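Local coordinates for protein antisigma-factor antagonist, STAS (Rhodobacter sphaeroides, PDB 3OIZ) that is the STAS domain of a SulP-like membrane protein, probably a sulfate-type transporter, in which it is likely to have a regulatory role, at residues G15-Y20 with R46-V51; E32-A37 with D66-K71; G24-A29 with S52-W57; Y20-Q25 with A36-R41. All coordinates share one frame; numbering follows the deposited sequence.

Contact 1: residues G15-Y20 with R46-V51; sequences GRERIY and RVVIDV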
loop_
_atom_site.group_PDB
_atom_site.type_symbol
_atom_site.label_atom_id
_atom_site.label_comp_id
_atom_site.label_asym_id
_atom_site.label_seq_id
_atom_site.Cartn_x
_atom_site.Cartn_y
_atom_site.Cartn_z
ATOM N N GLY A 15 -0.636 -8.996 -17.124
ATOM C CA GLY A 15 -0.887 -9.594 -15.827
ATOM C C GLY A 15 0.343 -9.609 -14.941
ATOM O O GLY A 15 0.301 -10.181 -13.853
ATOM N N ARG A 16 1.434 -8.970 -15.385
ATOM C CA ARG A 16 2.702 -9.021 -14.632
ATOM C C ARG A 16 2.910 -7.913 -13.589
ATOM O O ARG A 16 3.783 -8.057 -12.727
ATOM C CB ARG A 16 3.923 -9.110 -15.564
ATOM C CG ARG A 16 3.957 -10.408 -16.363
ATOM C CD ARG A 16 5.146 -10.433 -17.308
ATOM N NE ARG A 16 5.238 -11.723 -17.992
ATOM C CZ ARG A 16 5.974 -12.759 -17.595
ATOM N NH1 ARG A 16 6.733 -12.686 -16.496
ATOM N NH2 ARG A 16 5.952 -13.877 -18.309
ATOM N N GLU A 17 2.127 -6.835 -13.658
ATOM C CA GLU A 17 2.283 -5.735 -12.731
ATOM C C GLU A 17 0.940 -5.327 -12.170
ATOM O O GLU A 17 -0.011 -5.230 -12.939
ATOM C CB GLU A 17 2.938 -4.534 -13.428
ATOM C CG GLU A 17 3.006 -3.283 -12.524
ATOM C CD GLU A 17 3.744 -2.136 -13.168
ATOM O OE1 GLU A 17 4.982 -2.164 -13.185
ATOM O OE2 GLU A 17 3.091 -1.192 -13.650
ATOM N N ARG A 18 0.850 -5.069 -10.859
ATOM C CA ARG A 18 -0.382 -4.529 -10.289
ATOM C C ARG A 18 -0.047 -3.213 -9.611
ATOM O O ARG A 18 0.934 -3.146 -8.866
ATOM C CB ARG A 18 -0.997 -5.481 -9.263
ATOM C CG ARG A 18 -2.387 -4.973 -8.810
ATOM C CD ARG A 18 -3.200 -5.963 -7.979
ATOM N NE ARG A 18 -3.627 -7.127 -8.760
ATOM C CZ ARG A 18 -4.783 -7.220 -9.429
ATOM N NH1 ARG A 18 -5.682 -6.206 -9.463
ATOM N NH2 ARG A 18 -5.048 -8.347 -10.065
ATOM N N ILE A 19 -0.828 -2.174 -9.887
ATOM C CA ILE A 19 -0.694 -0.922 -9.122
ATOM C C ILE A 19 -1.821 -0.820 -8.140
ATOM O O ILE A 19 -2.986 -0.915 -8.528
ATOM C CB ILE A 19 -0.705 0.320 -10.047
ATOM C CG1 ILE A 19 0.385 0.150 -11.130
ATOM C CG2 ILE A 19 -0.598 1.618 -9.179
ATOM C CD1 ILE A 19 0.308 1.173 -12.296
ATOM N N TYR A 20 -1.475 -0.626 -6.866
ATOM C CA TYR A 20 -2.466 -0.374 -5.825
ATOM C C TYR A 20 -2.500 1.123 -5.561
ATOM O O TYR A 20 -1.459 1.742 -5.418
ATOM C CB TYR A 20 -2.042 -1.094 -4.570
ATOM C CG TYR A 20 -2.322 -2.579 -4.548
ATOM C CD1 TYR A 20 -3.547 -3.070 -4.073
ATOM C CD2 TYR A 20 -1.374 -3.509 -5.028
ATOM C CE1 TYR A 20 -3.810 -4.463 -4.051
ATOM C CE2 TYR A 20 -1.634 -4.880 -5.000
ATOM C CZ TYR A 20 -2.844 -5.352 -4.501
ATOM O OH TYR A 20 -3.121 -6.705 -4.478
ATOM N N ARG A 46 5.980 -7.184 -10.700
ATOM C CA ARG A 46 6.128 -5.827 -10.135
ATOM C C ARG A 46 4.870 -5.423 -9.416
ATOM O O ARG A 46 3.774 -5.765 -9.838
ATOM C CB ARG A 46 6.431 -4.806 -11.232
ATOM C CG ARG A 46 7.781 -5.013 -11.879
ATOM C CD ARG A 46 8.032 -4.059 -13.079
ATOM N NE ARG A 46 6.935 -4.037 -14.054
ATOM C CZ ARG A 46 6.730 -4.965 -14.983
ATOM N NH1 ARG A 46 7.554 -6.012 -15.091
ATOM N NH2 ARG A 46 5.714 -4.834 -15.823
ATOM N N VAL A 47 5.043 -4.680 -8.324
ATOM C CA VAL A 47 3.934 -4.092 -7.618
ATOM C C VAL A 47 4.285 -2.634 -7.394
ATOM O O VAL A 47 5.403 -2.313 -6.969
ATOM C CB VAL A 47 3.668 -4.807 -6.258
ATOM C CG1 VAL A 47 2.632 -4.042 -5.432
ATOM C CG2 VAL A 47 3.215 -6.237 -6.507
ATOM N N VAL A 48 3.327 -1.753 -7.645
ATOM C CA VAL A 48 3.467 -0.349 -7.263
ATOM C C VAL A 48 2.428 -0.095 -6.176
ATOM O O VAL A 48 1.258 -0.457 -6.344
ATOM C CB VAL A 48 3.199 0.568 -8.463
ATOM C CG1 VAL A 48 3.243 2.055 -8.029
ATOM C CG2 VAL A 48 4.190 0.256 -9.581
ATOM N N ILE A 49 2.841 0.538 -5.074
ATOM C CA ILE A 49 1.858 1.013 -4.074
ATOM C C ILE A 49 1.887 2.529 -4.084
ATOM O O ILE A 49 2.878 3.154 -3.668
ATOM C CB ILE A 49 2.125 0.441 -2.674
ATOM C CG1 ILE A 49 2.191 -1.107 -2.716
ATOM C CG2 ILE A 49 1.053 0.922 -1.661
ATOM C CD1 ILE A 49 2.526 -1.683 -1.349
ATOM N N ASP A 50 0.790 3.115 -4.564
ATOM C CA ASP A 50 0.698 4.543 -4.781
ATOM C C ASP A 50 -0.023 5.124 -3.579
ATOM O O ASP A 50 -1.234 4.920 -3.416
ATOM C CB ASP A 50 -0.054 4.838 -6.094
ATOM C CG ASP A 50 -0.126 6.331 -6.419
ATOM O OD1 ASP A 50 -0.165 7.179 -5.512
ATOM O OD2 ASP A 50 -0.180 6.654 -7.620
ATOM N N VAL A 51 0.712 5.851 -2.741
ATOM C CA VAL A 51 0.103 6.502 -1.568
ATOM C C VAL A 51 0.020 8.054 -1.728
ATOM O O VAL A 51 -0.198 8.780 -0.748
ATOM C CB VAL A 51 0.858 6.112 -0.255
ATOM C CG1 VAL A 51 0.693 4.611 0.006
ATOM C CG2 VAL A 51 2.361 6.527 -0.316
#

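Contact 2: residues E32-A37 with D66-K71; sequences EDFMAA and DMAVLK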
loop_
_atom_site.group_PDB
_atom_site.type_symbol
_atom_site.label_atom_id
_atom_site.label_comp_id
_atom_site.label_asym_id
_atom_site.label_seq_id
_atom_site.Cartn_x
_atom_site.Cartn_y
_atom_site.Cartn_z
ATOM N N GLU A 32 -4.935 -3.458 10.329
ATOM C CA GLU A 32 -5.362 -4.784 9.853
ATOM C C GLU A 32 -6.209 -4.672 8.578
ATOM O O GLU A 32 -6.044 -5.457 7.657
ATOM C CB GLU A 32 -6.100 -5.559 10.948
ATOM C CG GLU A 32 -5.205 -6.008 12.132
ATOM C CD GLU A 32 -6.028 -6.624 13.290
ATOM O OE1 GLU A 32 -7.110 -7.229 13.032
ATOM O OE2 GLU A 32 -5.593 -6.502 14.470
ATOM N N ASP A 33 -7.069 -3.657 8.509
ATOM C CA ASP A 33 -7.857 -3.419 7.304
ATOM C C ASP A 33 -6.966 -3.069 6.134
ATOM O O ASP A 33 -7.200 -3.527 4.998
ATOM C CB ASP A 33 -8.860 -2.282 7.548
ATOM C CG ASP A 33 -9.656 -2.485 8.817
ATOM O OD1 ASP A 33 -10.776 -2.974 8.680
ATOM O OD2 ASP A 33 -9.166 -2.176 9.960
ATOM N N PHE A 34 -5.942 -2.247 6.398
ATOM C CA PHE A 34 -4.989 -1.878 5.353
ATOM C C PHE A 34 -4.289 -3.138 4.791
ATOM O O PHE A 34 -4.184 -3.321 3.562
ATOM C CB PHE A 34 -3.999 -0.858 5.934
ATOM C CG PHE A 34 -2.869 -0.536 5.026
ATOM C CD1 PHE A 34 -3.007 0.442 4.029
ATOM C CD2 PHE A 34 -1.642 -1.177 5.187
ATOM C CE1 PHE A 34 -1.915 0.740 3.153
ATOM C CE2 PHE A 34 -0.564 -0.879 4.353
ATOM C CZ PHE A 34 -0.682 0.085 3.341
HETATM N N MSE A 35 -3.772 -3.987 5.674
HETATM C CA MSE A 35 -3.117 -5.239 5.230
HETATM C C MSE A 35 -4.034 -6.122 4.387
HETATM O O MSE A 35 -3.600 -6.670 3.363
HETATM C CB MSE A 35 -2.558 -6.045 6.421
HETATM C CG MSE A 35 -1.484 -5.307 7.226
HETATM SE SE MSE A 35 0.018 -4.665 6.209
HETATM C CE MSE A 35 0.821 -6.351 5.807
ATOM N N ALA A 36 -5.310 -6.196 4.770
ATOM C CA ALA A 36 -6.264 -7.057 4.107
ATOM C C ALA A 36 -6.598 -6.582 2.707
ATOM O O ALA A 36 -7.223 -7.343 1.926
ATOM C CB ALA A 36 -7.508 -7.128 4.918
ATOM N N ALA A 37 -6.212 -5.339 2.393
ATOM C CA ALA A 37 -6.447 -4.793 1.048
ATOM C C ALA A 37 -5.583 -5.428 -0.054
ATOM O O ALA A 37 -5.913 -5.327 -1.247
ATOM C CB ALA A 37 -6.290 -3.296 1.038
ATOM N N ASP A 66 5.401 -0.578 5.215
ATOM C CA ASP A 66 6.710 -1.246 5.039
ATOM C C ASP A 66 6.497 -2.767 5.012
ATOM O O ASP A 66 7.159 -3.490 4.238
ATOM C CB ASP A 66 7.649 -0.897 6.177
ATOM C CG ASP A 66 8.161 0.546 6.122
ATOM O OD1 ASP A 66 7.974 1.241 5.086
ATOM O OD2 ASP A 66 8.751 0.978 7.161
HETATM N N MSE A 67 5.613 -3.257 5.882
HETATM C CA MSE A 67 5.322 -4.687 5.929
HETATM C C MSE A 67 4.651 -5.173 4.639
HETATM O O MSE A 67 4.964 -6.280 4.160
HETATM C CB MSE A 67 4.480 -5.038 7.174
HETATM C CG MSE A 67 4.210 -6.535 7.346
HETATM SE SE MSE A 67 5.846 -7.554 7.595
HETATM C CE MSE A 67 6.060 -7.166 9.474
ATOM N N ALA A 68 3.732 -4.364 4.081
ATOM C CA ALA A 68 3.061 -4.753 2.844
ATOM C C ALA A 68 4.141 -4.847 1.749
ATOM O O ALA A 68 4.174 -5.815 0.955
ATOM C CB ALA A 68 2.016 -3.737 2.458
ATOM N N VAL A 69 5.017 -3.835 1.694
ATOM C CA VAL A 69 6.136 -3.866 0.750
ATOM C C VAL A 69 7.002 -5.127 0.925
ATOM O O VAL A 69 7.300 -5.846 -0.072
ATOM C CB VAL A 69 7.003 -2.600 0.875
ATOM C CG1 VAL A 69 8.317 -2.777 0.053
ATOM C CG2 VAL A 69 6.189 -1.344 0.377
ATOM N N LEU A 70 7.404 -5.395 2.169
ATOM C CA LEU A 70 8.235 -6.559 2.442
ATOM C C LEU A 70 7.542 -7.856 2.000
ATOM O O LEU A 70 8.186 -8.715 1.379
ATOM C CB LEU A 70 8.565 -6.634 3.943
ATOM C CG LEU A 70 9.466 -7.794 4.376
ATOM C CD1 LEU A 70 10.773 -7.783 3.557
ATOM C CD2 LEU A 70 9.773 -7.664 5.838
ATOM N N LYS A 71 6.233 -7.981 2.293
ATOM C CA LYS A 71 5.498 -9.199 1.932
ATOM C C LYS A 71 5.402 -9.439 0.434
ATOM O O LYS A 71 5.556 -10.607 -0.021
ATOM C CB LYS A 71 4.106 -9.233 2.577
ATOM C CG LYS A 71 4.206 -9.492 4.101
ATOM C CD LYS A 71 2.870 -9.371 4.823
ATOM C CE LYS A 71 1.898 -10.383 4.343
ATOM N NZ LYS A 71 1.691 -11.431 5.371
#

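Contact 3: residues G24-A29 with S52-W57; sequences GQLFYA and SRAHIW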
loop_
_atom_site.group_PDB
_atom_site.type_symbol
_atom_site.label_atom_id
_atom_site.label_comp_id
_atom_site.label_asym_id
_atom_site.label_seq_id
_atom_site.Cartn_x
_atom_site.Cartn_y
_atom_site.Cartn_z
ATOM N N GLY A 24 -6.979 8.503 1.268
ATOM C CA GLY A 24 -7.612 8.748 2.566
ATOM C C GLY A 24 -6.615 8.667 3.721
ATOM O O GLY A 24 -5.414 8.897 3.533
ATOM N N GLN A 25 -7.098 8.309 4.908
ATOM C CA GLN A 25 -6.322 8.488 6.168
ATOM C C GLN A 25 -5.853 7.134 6.673
ATOM O O GLN A 25 -6.669 6.228 6.797
ATOM C CB GLN A 25 -7.206 9.111 7.275
ATOM C CG GLN A 25 -8.184 10.227 6.782
ATOM C CD GLN A 25 -7.483 11.303 5.964
ATOM O OE1 GLN A 25 -6.334 11.684 6.261
ATOM N NE2 GLN A 25 -8.134 11.757 4.901
ATOM N N LEU A 26 -4.555 7.010 6.960
ATOM C CA LEU A 26 -3.994 5.753 7.473
ATOM C C LEU A 26 -3.565 5.987 8.915
ATOM O O LEU A 26 -2.680 6.834 9.189
ATOM C CB LEU A 26 -2.792 5.282 6.630
ATOM C CG LEU A 26 -3.175 5.107 5.153
ATOM C CD1 LEU A 26 -1.959 4.747 4.360
ATOM C CD2 LEU A 26 -4.241 4.024 4.964
ATOM N N PHE A 27 -4.249 5.277 9.816
ATOM C CA PHE A 27 -4.026 5.337 11.252
ATOM C C PHE A 27 -3.776 3.943 11.820
ATOM O O PHE A 27 -4.193 2.943 11.223
ATOM C CB PHE A 27 -5.293 5.834 11.982
ATOM C CG PHE A 27 -5.594 7.289 11.803
ATOM C CD1 PHE A 27 -4.889 8.267 12.527
ATOM C CD2 PHE A 27 -6.643 7.683 10.979
ATOM C CE1 PHE A 27 -5.212 9.633 12.382
ATOM C CE2 PHE A 27 -6.972 9.018 10.821
ATOM C CZ PHE A 27 -6.266 9.997 11.528
ATOM N N TYR A 28 -3.149 3.880 12.989
ATOM C CA TYR A 28 -2.797 2.600 13.582
ATOM C C TYR A 28 -4.024 1.721 13.822
ATOM O O TYR A 28 -3.939 0.491 13.765
ATOM C CB TYR A 28 -2.045 2.847 14.883
ATOM C CG TYR A 28 -2.943 3.339 15.970
ATOM C CD1 TYR A 28 -3.657 2.438 16.741
ATOM C CD2 TYR A 28 -3.087 4.701 16.229
ATOM C CE1 TYR A 28 -4.497 2.865 17.747
ATOM C CE2 TYR A 28 -3.938 5.147 17.245
ATOM C CZ TYR A 28 -4.637 4.218 17.999
ATOM O OH TYR A 28 -5.477 4.615 19.010
ATOM N N ALA A 29 -5.168 2.352 14.087
ATOM C CA ALA A 29 -6.380 1.624 14.300
ATOM C C ALA A 29 -6.871 0.827 13.087
ATOM O O ALA A 29 -7.648 -0.143 13.260
ATOM C CB ALA A 29 -7.459 2.541 14.851
ATOM N N SER A 52 0.127 8.542 -2.954
ATOM C CA SER A 52 0.149 10.002 -3.221
ATOM C C SER A 52 -1.108 10.691 -2.746
ATOM O O SER A 52 -1.074 11.885 -2.428
ATOM C CB SER A 52 0.345 10.285 -4.717
ATOM O OG SER A 52 -0.741 9.762 -5.484
ATOM N N ARG A 53 -2.216 9.938 -2.714
ATOM C CA ARG A 53 -3.514 10.486 -2.327
ATOM C C ARG A 53 -3.917 10.082 -0.905
ATOM O O ARG A 53 -5.092 10.193 -0.511
ATOM C CB ARG A 53 -4.577 10.131 -3.364
ATOM C CG ARG A 53 -4.141 10.738 -4.682
ATOM C CD ARG A 53 -5.177 10.700 -5.721
ATOM N NE ARG A 53 -4.658 11.193 -7.001
ATOM C CZ ARG A 53 -5.446 11.610 -7.996
ATOM N NH1 ARG A 53 -6.780 11.605 -7.837
ATOM N NH2 ARG A 53 -4.919 12.041 -9.138
ATOM N N ALA A 54 -2.934 9.630 -0.124
ATOM C CA ALA A 54 -3.225 9.203 1.246
ATOM C C ALA A 54 -2.443 10.052 2.244
ATOM O O ALA A 54 -1.486 10.742 1.869
ATOM C CB ALA A 54 -2.823 7.713 1.394
ATOM N N HIS A 55 -2.833 9.985 3.521
ATOM C CA HIS A 55 -2.103 10.654 4.602
ATOM C C HIS A 55 -1.752 9.603 5.646
ATOM O O HIS A 55 -2.638 8.929 6.141
ATOM C CB HIS A 55 -2.977 11.734 5.271
ATOM C CG HIS A 55 -3.404 12.807 4.321
ATOM N ND1 HIS A 55 -2.492 13.592 3.628
ATOM C CD2 HIS A 55 -4.640 13.211 3.921
ATOM C CE1 HIS A 55 -3.158 14.443 2.858
ATOM N NE2 HIS A 55 -4.457 14.231 3.018
ATOM N N ILE A 56 -0.462 9.419 5.894
ATOM C CA ILE A 56 -0.011 8.500 6.934
ATOM C C ILE A 56 0.092 9.269 8.232
ATOM O O ILE A 56 0.820 10.288 8.304
ATOM C CB ILE A 56 1.346 7.885 6.562
ATOM C CG1 ILE A 56 1.239 7.079 5.246
ATOM C CG2 ILE A 56 1.816 6.997 7.722
ATOM C CD1 ILE A 56 2.651 6.770 4.592
ATOM N N TRP A 57 -0.621 8.836 9.281
ATOM C CA TRP A 57 -0.680 9.679 10.486
ATOM C C TRP A 57 0.212 9.261 11.652
ATOM O O TRP A 57 0.374 10.029 12.636
ATOM C CB TRP A 57 -2.143 9.750 10.957
ATOM C CG TRP A 57 -2.965 10.599 10.041
ATOM C CD1 TRP A 57 -3.776 10.181 9.037
ATOM C CD2 TRP A 57 -2.992 12.040 10.019
ATOM N NE1 TRP A 57 -4.379 11.264 8.422
ATOM C CE2 TRP A 57 -3.893 12.424 8.991
ATOM C CE3 TRP A 57 -2.366 13.037 10.796
ATOM C CZ2 TRP A 57 -4.181 13.773 8.704
ATOM C CZ3 TRP A 57 -2.628 14.395 10.502
ATOM C CH2 TRP A 57 -3.534 14.750 9.462
#

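Contact 4: residues Y20-Q25 with A36-R41; sequences YRVEGQ and AAFDFR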
loop_
_atom_site.group_PDB
_atom_site.type_symbol
_atom_site.label_atom_id
_atom_site.label_comp_id
_atom_site.label_asym_id
_atom_site.label_seq_id
_atom_site.Cartn_x
_atom_site.Cartn_y
_atom_site.Cartn_z
ATOM N N TYR A 20 -1.475 -0.626 -6.866
ATOM C CA TYR A 20 -2.466 -0.374 -5.825
ATOM C C TYR A 20 -2.500 1.123 -5.561
ATOM O O TYR A 20 -1.459 1.742 -5.418
ATOM C CB TYR A 20 -2.042 -1.094 -4.570
ATOM C CG TYR A 20 -2.322 -2.579 -4.548
ATOM C CD1 TYR A 20 -3.547 -3.070 -4.073
ATOM C CD2 TYR A 20 -1.374 -3.509 -5.028
ATOM C CE1 TYR A 20 -3.810 -4.463 -4.051
ATOM C CE2 TYR A 20 -1.634 -4.880 -5.000
ATOM C CZ TYR A 20 -2.844 -5.352 -4.501
ATOM O OH TYR A 20 -3.121 -6.705 -4.478
ATOM N N ARG A 21 -3.692 1.705 -5.465
ATOM C CA ARG A 21 -3.842 3.125 -5.220
ATOM C C ARG A 21 -4.542 3.271 -3.871
ATOM O O ARG A 21 -5.672 2.830 -3.699
ATOM C CB ARG A 21 -4.621 3.809 -6.363
ATOM C CG ARG A 21 -3.739 3.867 -7.650
ATOM C CD ARG A 21 -4.416 4.671 -8.800
ATOM N NE ARG A 21 -3.627 4.521 -10.027
ATOM C CZ ARG A 21 -3.844 3.584 -10.954
ATOM N NH1 ARG A 21 -4.841 2.706 -10.811
ATOM N NH2 ARG A 21 -3.073 3.511 -12.034
ATOM N N VAL A 22 -3.848 3.883 -2.920
ATOM C CA VAL A 22 -4.385 4.080 -1.596
ATOM C C VAL A 22 -4.792 5.555 -1.451
ATOM O O VAL A 22 -4.026 6.476 -1.809
ATOM C CB VAL A 22 -3.277 3.764 -0.548
ATOM C CG1 VAL A 22 -3.868 3.819 0.825
ATOM C CG2 VAL A 22 -2.607 2.368 -0.780
ATOM N N GLU A 23 -5.992 5.797 -0.925
ATOM C CA GLU A 23 -6.464 7.182 -0.691
ATOM C C GLU A 23 -7.124 7.329 0.660
ATOM O O GLU A 23 -7.733 6.385 1.161
ATOM C CB GLU A 23 -7.440 7.652 -1.772
ATOM C CG GLU A 23 -8.636 6.769 -1.929
ATOM C CD GLU A 23 -9.784 7.068 -0.950
ATOM O OE1 GLU A 23 -9.741 8.062 -0.168
ATOM O OE2 GLU A 23 -10.752 6.276 -0.960
ATOM N N GLY A 24 -6.979 8.503 1.268
ATOM C CA GLY A 24 -7.612 8.748 2.566
ATOM C C GLY A 24 -6.615 8.667 3.721
ATOM O O GLY A 24 -5.414 8.897 3.533
ATOM N N GLN A 25 -7.098 8.309 4.908
ATOM C CA GLN A 25 -6.322 8.488 6.168
ATOM C C GLN A 25 -5.853 7.134 6.673
ATOM O O GLN A 25 -6.669 6.228 6.797
ATOM C CB GLN A 25 -7.206 9.111 7.275
ATOM C CG GLN A 25 -8.184 10.227 6.782
ATOM C CD GLN A 25 -7.483 11.303 5.964
ATOM O OE1 GLN A 25 -6.334 11.684 6.261
ATOM N NE2 GLN A 25 -8.134 11.757 4.901
ATOM N N ALA A 36 -5.310 -6.196 4.770
ATOM C CA ALA A 36 -6.264 -7.057 4.107
ATOM C C ALA A 36 -6.598 -6.582 2.707
ATOM O O ALA A 36 -7.223 -7.343 1.926
ATOM C CB ALA A 36 -7.508 -7.128 4.918
ATOM N N ALA A 37 -6.212 -5.339 2.393
ATOM C CA ALA A 37 -6.447 -4.793 1.048
ATOM C C ALA A 37 -5.583 -5.428 -0.054
ATOM O O ALA A 37 -5.913 -5.327 -1.247
ATOM C CB ALA A 37 -6.290 -3.296 1.038
ATOM N N PHE A 38 -4.488 -6.075 0.319
ATOM C CA PHE A 38 -3.505 -6.538 -0.681
ATOM C C PHE A 38 -3.571 -8.064 -0.879
ATOM O O PHE A 38 -3.767 -8.828 0.071
ATOM C CB PHE A 38 -2.083 -6.123 -0.246
ATOM C CG PHE A 38 -1.930 -4.649 -0.076
ATOM C CD1 PHE A 38 -1.624 -3.846 -1.173
ATOM C CD2 PHE A 38 -2.077 -4.054 1.177
ATOM C CE1 PHE A 38 -1.494 -2.448 -1.035
ATOM C CE2 PHE A 38 -1.961 -2.655 1.338
ATOM C CZ PHE A 38 -1.661 -1.846 0.242
ATOM N N ASP A 39 -3.383 -8.509 -2.109
ATOM C CA ASP A 39 -3.288 -9.937 -2.385
ATOM C C ASP A 39 -1.808 -10.280 -2.554
ATOM O O ASP A 39 -1.246 -10.183 -3.664
ATOM C CB ASP A 39 -4.038 -10.263 -3.676
ATOM C CG ASP A 39 -3.927 -11.740 -4.070
ATOM O OD1 ASP A 39 -3.316 -12.536 -3.300
ATOM O OD2 ASP A 39 -4.435 -12.109 -5.172
ATOM N N PHE A 40 -1.175 -10.683 -1.458
ATOM C CA PHE A 40 0.261 -10.919 -1.453
ATOM C C PHE A 40 0.644 -12.170 -2.245
ATOM O O PHE A 40 1.798 -12.305 -2.672
ATOM C CB PHE A 40 0.778 -10.992 -0.006
ATOM C CG PHE A 40 0.579 -9.713 0.763
ATOM C CD1 PHE A 40 1.252 -8.534 0.408
ATOM C CD2 PHE A 40 -0.317 -9.670 1.819
ATOM C CE1 PHE A 40 1.035 -7.341 1.109
ATOM C CE2 PHE A 40 -0.522 -8.494 2.536
ATOM C CZ PHE A 40 0.152 -7.328 2.183
ATOM N N ARG A 41 -0.308 -13.059 -2.485
ATOM C CA ARG A 41 0.033 -14.347 -3.112
ATOM C C ARG A 41 -0.037 -14.344 -4.630
ATOM O O ARG A 41 0.373 -15.316 -5.259
ATOM C CB ARG A 41 -0.802 -15.496 -2.522
ATOM C CG ARG A 41 -0.577 -15.670 -1.004
ATOM C CD ARG A 41 -1.041 -17.035 -0.454
ATOM N NE ARG A 41 -2.388 -17.478 -0.863
ATOM C CZ ARG A 41 -3.485 -16.714 -0.955
ATOM N NH1 ARG A 41 -3.466 -15.411 -0.655
ATOM N NH2 ARG A 41 -4.627 -17.265 -1.357
HETATM O O HOH W 1 -1.581 -8.522 -5.675
#

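Contact 1: residues G15-Y20 with R46-V51
In the STAS-domain sheet, strands 17-23 and 46-51 run parallel and side by side, with helix 31-36 in the connection that makes them a beta-alpha-beta crossover. R16, just ahead of the first strand, gives its carbonyl O to R46 N at 3.1 Å, while its guanidinium turns to D45. E17 faces R46 directly: CG lies anti to the backbone N (chi1 174°) and the extended chain carries OE1 to R46 NE at 2.8 Å. The oxygen lies close to the guanidinium plane, but the donor meets it from above the carboxylate, the two planes standing 73° apart, so this salt bridge is held by one N-H. An alanine at R46 would lose that salt bridge and would probably let the E17 carboxylate wander. R18 brackets V47 with its backbone, its N reaching R46 O and its O accepting from V48 N at 3.0 Å; its guanidinium pairs with E42. I19 lies alongside V48 on the face of E17 and R46, CG1 touching V48 CB at 3.9 Å. Y20 goes to the other face, the one covered by helix 59-74, and meets V47 CG1 with the CD2 edge of its ring at 4.1 Å. Its N donates to V48 O at 2.8 Å, and its carbonyl O takes D50 N at 2.8 Å, nearly along the C=O axis, with an N-H...O angle of 169°.

Contact 2: residues E32-A37 with D66-K71
Helices 31-36 and 59-74, which lie on the same face of the STAS sheet, touch here through side chains alone. The axes of 32-36 and 66-71 come within 10.6 Å and cross at -27°, so the two run roughly in the same direction. M35, a selenomethionine, does most of the bridging. Its chain is bent at both chi2 (-55°) and chi3 (-70°), which curls the methyl CE into the groove between the helices. There CE rests on M67 CG at 3.7 Å and on the aliphatic part of K71, with CD 3.8 Å away. The selenium sits over the small A68, SE to CB 4.4 Å. M67, also a selenomethionine, crosses M35 at about a right angle and sends its own selenium away from the contact. Both helices pack on the sheet face that carries Y20, V47 and I49, and F34 joins from the side nearer the sheet: with CG anti to the backbone N, its CE2 comes 4.3 Å from A68 CB. F40 packs against M35, A68 and K71, while L65 and F5 also touch F34.

Contact 3: residues G24-A29 with S52-W57
F27 lies flat over the five-membered ring of W57 in an offset stack, the planes only 9° apart and the centroids separated by 4.2 Å. F27 CZ lies over the indole face near its rim, and F27 CE1 comes 3.4 Å from W57 CB. At the rim of the same indole, W57 NE1 donates to Q25 OE1 at 2.9 Å; the oxygen lies in the ring plane and is met on a lone pair, at an N-H...O angle of 163°. Q25 reaches it by bending at chi2, which also lays OE1 against the edge of the H55 ring, 3.3 Å from CD2. W57 N donates to L26 O at 2.9 Å, so the residue is pinned by backbone, ring edge and ring face. An alanine at W57 would remove the partner of both F27 and Q25 OE1 and would probably loosen this end of the strand pair. Backbone bonds continue the parallel ladder: L26 N to H55 O at 2.8 Å, then H55 N to G24 O, and G24 N to R53 O. On the inner face L26 CD1 packs on I56 CG1 at 4.1 Å. The chains bend at G24 and S52-R53, leaving the main sheet; at G24 a CB would jam against E23 O. Strand 54-56 leads into helix 59-74, whose equivalent in STAS-fold antagonists such as SpoIIAA bears the phosphorylated serine; no such role is established here.

Contact 4: residues Y20-Q25 with A36-R41
F38 brings the edge of its ring down on the face of Y20, an edge-to-face pair with centroids 4.7 Å apart and planes at 56°. F38 CD1 stands over the middle of the tyrosine ring, and CE1 is almost as close to Y20 CG. At the far end of that ring the hydroxyl is gripped twice: D39 N donates to Y20 OH at 3.0 Å in a nearly straight bond (174°), and Y20 OH in turn donates to a water at 2.7 Å. The same water passes a hydrogen to D39 O, 2.6 Å away, so the phenol end reaches D39 N directly and D39 O through the water. Segment 36-41 is the return leg of the beta-alpha-beta crossover, leaving helix 31-36 for strand 46-51, and Y20 ties it to the strand where the crossover began. V22, two residues along, adds a light touch, CG2 to F38 CZ at 4.4 Å. Further out, D39 OD1 accepts from R41 N at 3.2 Å in an Asx turn, which shapes the chain just beyond the tyrosine bond. F38 is backed by the ring of F34, edge-to-face, and its CB lies over a face of F40, whose ring also meets F72 of helix 59-74.

Y20 belongs to both contact 1 and contact 4, whose centres lie about 10 Å apart: its backbone is in the strand ladder, its ring packed against segment 36-41. The ladder runs on past contact 1, with a probable hydrogen bond from V22 N to D50 O at 2.9 Å. Contacts 2 and 4 are closest, about 7 Å between centres, and F40 joins them, its CD2 3.4 Å from K71 CE. Contact 3 pairs the chains again after they bend, as a separate short sheet, its centre about 18 Å from that of contact 1, and reaches helix 31-36 of contact 2 where L26 CD2 meets F34 CD1 at 3.9 Å.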